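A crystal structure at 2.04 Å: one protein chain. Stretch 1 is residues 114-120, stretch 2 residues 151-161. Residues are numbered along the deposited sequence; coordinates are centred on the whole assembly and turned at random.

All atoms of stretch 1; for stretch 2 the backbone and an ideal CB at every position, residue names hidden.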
# COMPACT_ATOMS: atom_id res chain seq x y z
N ARG A 114 -7.36 11.36 16.46
CA ARG A 114 -7.54 12.25 17.61
C ARG A 114 -6.29 12.18 18.48
O ARG A 114 -6.05 13.06 19.29
CB ARG A 114 -8.75 11.84 18.44
CG ARG A 114 -8.67 10.44 19.06
CD ARG A 114 -9.69 10.29 20.20
NE ARG A 114 -9.03 10.23 21.50
CZ ARG A 114 -8.50 9.13 22.02
NH1 ARG A 114 -8.56 7.98 21.36
NH2 ARG A 114 -7.89 9.18 23.20
N LYS A 115 -5.50 11.13 18.29
CA LYS A 115 -4.28 10.95 19.06
C LYS A 115 -3.17 10.28 18.26
O LYS A 115 -3.40 9.35 17.49
CB LYS A 115 -4.57 10.13 20.32
CG LYS A 115 -3.45 10.18 21.34
CD LYS A 115 -2.79 8.83 21.49
CE LYS A 115 -3.65 7.89 22.32
NZ LYS A 115 -3.61 8.26 23.76
N VAL A 116 -1.95 10.79 18.44
CA VAL A 116 -0.77 10.27 17.77
C VAL A 116 0.21 9.78 18.84
O VAL A 116 0.66 10.56 19.67
CB VAL A 116 -0.06 11.39 16.94
CG1 VAL A 116 1.25 10.87 16.34
CG2 VAL A 116 -0.97 11.90 15.85
N VAL A 117 0.50 8.48 18.84
CA VAL A 117 1.45 7.92 19.79
C VAL A 117 2.78 7.73 19.07
O VAL A 117 2.93 6.83 18.24
CB VAL A 117 1.01 6.54 20.33
CG1 VAL A 117 2.01 6.07 21.35
CG2 VAL A 117 -0.38 6.62 20.92
N ALA A 118 3.74 8.59 19.39
CA ALA A 118 5.06 8.53 18.76
C ALA A 118 6.00 7.57 19.48
O ALA A 118 6.66 7.94 20.44
CB ALA A 118 5.67 9.92 18.72
N HIS A 119 6.08 6.33 19.00
CA HIS A 119 6.97 5.36 19.63
C HIS A 119 8.28 5.32 18.86
O HIS A 119 8.61 4.34 18.20
CB HIS A 119 6.35 3.97 19.65
CG HIS A 119 6.93 3.08 20.70
ND1 HIS A 119 6.70 3.27 22.05
CD2 HIS A 119 7.78 2.03 20.61
CE1 HIS A 119 7.38 2.38 22.74
NE2 HIS A 119 8.04 1.61 21.89
N VAL A 120 9.03 6.41 18.98
CA VAL A 120 10.29 6.55 18.28
C VAL A 120 11.23 7.40 19.11
O VAL A 120 10.80 8.08 20.05
CB VAL A 120 10.08 7.25 16.92
CG1 VAL A 120 9.31 6.36 15.98
CG2 VAL A 120 9.32 8.55 17.14
N UNK A 151 10.14 -0.35 30.11
CA UNK A 151 9.53 0.92 30.45
C UNK A 151 8.79 1.49 29.25
O UNK A 151 7.68 2.00 29.38
CB UNK A 151 10.59 1.91 30.95
N UNK A 152 9.40 1.39 28.07
CA UNK A 152 8.78 1.88 26.85
C UNK A 152 7.53 1.08 26.50
O UNK A 152 6.52 1.65 26.12
CB UNK A 152 9.78 1.83 25.69
N UNK A 153 7.59 -0.25 26.63
CA UNK A 153 6.41 -1.05 26.32
C UNK A 153 5.28 -0.80 27.34
O UNK A 153 4.10 -0.90 26.99
CB UNK A 153 6.78 -2.53 26.29
N UNK A 154 5.63 -0.48 28.58
CA UNK A 154 4.58 -0.20 29.57
C UNK A 154 3.92 1.14 29.24
O UNK A 154 2.70 1.27 29.35
CB UNK A 154 5.15 -0.18 30.99
N UNK A 155 4.72 2.12 28.85
CA UNK A 155 4.20 3.44 28.48
C UNK A 155 3.31 3.29 27.24
O UNK A 155 2.26 3.93 27.12
CB UNK A 155 5.34 4.43 28.22
N UNK A 156 3.76 2.46 26.30
CA UNK A 156 3.00 2.24 25.08
C UNK A 156 1.66 1.58 25.40
O UNK A 156 0.63 2.03 24.93
CB UNK A 156 3.80 1.38 24.10
N UNK A 157 1.68 0.51 26.19
CA UNK A 157 0.44 -0.17 26.55
C UNK A 157 -0.55 0.79 27.19
O UNK A 157 -1.76 0.73 26.94
CB UNK A 157 0.73 -1.34 27.50
N UNK A 158 -0.04 1.70 28.01
CA UNK A 158 -0.92 2.63 28.69
C UNK A 158 -1.54 3.68 27.79
O UNK A 158 -2.44 4.39 28.21
CB UNK A 158 -0.15 3.33 29.81
N UNK A 159 -1.07 3.75 26.54
CA UNK A 159 -1.60 4.70 25.56
C UNK A 159 -2.47 4.06 24.48
O UNK A 159 -3.35 4.72 23.94
CB UNK A 159 -0.44 5.44 24.89
N UNK A 160 -2.23 2.79 24.15
CA UNK A 160 -2.99 2.14 23.08
C UNK A 160 -3.74 0.87 23.45
O UNK A 160 -4.28 0.19 22.57
CB UNK A 160 -2.03 1.81 21.93
N UNK A 161 -3.78 0.54 24.74
CA UNK A 161 -4.48 -0.66 25.20
C UNK A 161 -5.89 -0.70 24.59
O UNK A 161 -6.63 0.28 24.69
CB UNK A 161 -4.55 -0.69 26.73

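Strand 115-118 runs nearly antiparallel to the helix of stretch 2, at 169°, with a closest axis approach of 9.9 Å. Lys115, Val117 and His119 turn their side chains toward the helix. Between them they offer a charge, a branched apolar surface and an imidazole ring.

Position 151 is helical, and nothing of stretch 1 lies within 5.5 Å of its ideal CB. Stretch 1 sets no demand here, and many helix-compatible residues would suit. The residue is Glu151. Its OE2 accepts a hydrogen bond from NH1 of the residue at 155, at 2.7 Å, as part of a salt bridge one turn along.

Position 152 points toward stretch 1. Its ideal CB is 3.8 Å from His119 CE1, so space beside the ring is short. Alanine, serine or another small residue would fit most easily. It is Ser152. Its CB keeps that 3.8 Å distance to His119 CE1, and its backbone O lies at the ring edge, 3.6 Å from the same CE1. The hydroxyl is hydrogen-bonded elsewhere in the structure.

Position 153 points away and 154 is out of reach, so stretch 1 favours no side chain at either. They are Ile153 and Glu154. Glu154 OE2 forms a salt bridge with NZ of the residue at 157, at 3.6 Å.

Position 155 points sideways, with no atom of stretch 1 near its ideal CB. A long polar chain could lead off without meeting the strand. Arg155 does so, and its guanidinium pairs with Glu151.

Position 156 points toward stretch 1. Its ideal CB is 4.0 Å from His119 CE1, and Val117 CG1 is 5.7 Å off, within reach of a longer side chain. A ring face and a valine methyl favour an apolar side chain; leucine, isoleucine or methionine would be reasonable. It is Leu156, with chi1 t and chi2 p. Its CD2 sits over the face of the His119 ring, 4.0 Å from the centroid and 9° off the normal, a CH-pi contact. Its CD1 packs on Val117 CG1 at 3.7 Å. Leu156 CD1 also lies 4.0 Å from His119 ND1, so both methyls touch the ring.

Positions 157 and 158 are out of reach, and stretch 1 leaves both open. They are Lys157, the partner of Glu154, and Gln158.

Position 159 points toward stretch 1. Its ideal CB is 4.1 Å from Val117 CG2 and 4.4 Å from Lys115 NZ. The amine calls for an acid, with glutamate or aspartate the best candidates; glutamine could accept a hydrogen bond without the charge. It is Glu159. Its OE1 accepts a hydrogen bond from Lys115 NZ at 3.0 Å, within a salt bridge, while its CB rests against Val117 CG2.

Position 160 points sideways, its ideal CB 5.2 Å from Val117 CG2. A branched apolar residue, valine or isoleucine, could reach that methyl. It is Ile160, whose CG2 meets Val117 CG2 at 3.7 Å.

Position 161 is the first to leave helical phi/psi, at -49/128. Out of reach of stretch 1, it could hold many residues. It is Glu161.

Stretch 2 (151-161) ESIERLKQEIE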
# COMPACT_ATOMS: atom_id res chain seq x y z
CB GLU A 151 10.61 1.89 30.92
CG GLU A 151 10.10 3.26 31.30
CD GLU A 151 11.21 4.15 31.84
OE1 GLU A 151 11.67 3.88 32.97
OE2 GLU A 151 11.62 5.10 31.15
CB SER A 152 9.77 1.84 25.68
OG SER A 152 10.68 2.92 25.77
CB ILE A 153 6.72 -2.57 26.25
CG1 ILE A 153 7.24 -3.07 27.60
CG2 ILE A 153 7.72 -2.83 25.13
CD1 ILE A 153 7.36 -4.59 27.68
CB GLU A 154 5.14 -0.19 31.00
CG GLU A 154 5.34 -1.57 31.60
CD GLU A 154 4.07 -2.43 31.54
OE1 GLU A 154 3.00 -1.95 31.98
OE2 GLU A 154 4.15 -3.58 31.06
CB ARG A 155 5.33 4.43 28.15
CG ARG A 155 6.08 5.00 29.33
CD ARG A 155 6.74 6.32 28.94
NE ARG A 155 7.31 7.03 30.08
CZ ARG A 155 8.51 6.79 30.59
NH1 ARG A 155 9.28 5.85 30.05
NH2 ARG A 155 8.95 7.48 31.64
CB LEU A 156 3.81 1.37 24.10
CG LEU A 156 3.11 1.15 22.75
CD1 LEU A 156 2.74 2.50 22.14
CD2 LEU A 156 4.03 0.38 21.82
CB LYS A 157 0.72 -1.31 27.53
CG LYS A 157 1.45 -2.49 26.94
CD LYS A 157 1.67 -3.55 28.01
CE LYS A 157 2.42 -4.75 27.46
NZ LYS A 157 2.72 -5.71 28.55
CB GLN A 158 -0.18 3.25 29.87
CG GLN A 158 -0.18 2.30 31.06
CD GLN A 158 0.71 2.73 32.22
OE1 GLN A 158 0.80 3.92 32.54
NE2 GLN A 158 1.35 1.75 32.85
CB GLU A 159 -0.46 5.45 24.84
CG GLU A 159 0.36 6.41 25.68
CD GLU A 159 -0.48 7.47 26.37
OE1 GLU A 159 -1.51 7.89 25.80
OE2 GLU A 159 -0.09 7.88 27.47
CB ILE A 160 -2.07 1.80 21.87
CG1 ILE A 160 -1.06 0.71 22.25
CG2 ILE A 160 -1.33 3.05 21.40
CD1 ILE A 160 -0.25 0.17 21.08
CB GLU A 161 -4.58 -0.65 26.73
CG GLU A 161 -4.61 -2.03 27.38
CD GLU A 161 -3.25 -2.70 27.36
OE1 GLU A 161 -2.63 -2.76 26.27
OE2 GLU A 161 -2.79 -3.17 28.43
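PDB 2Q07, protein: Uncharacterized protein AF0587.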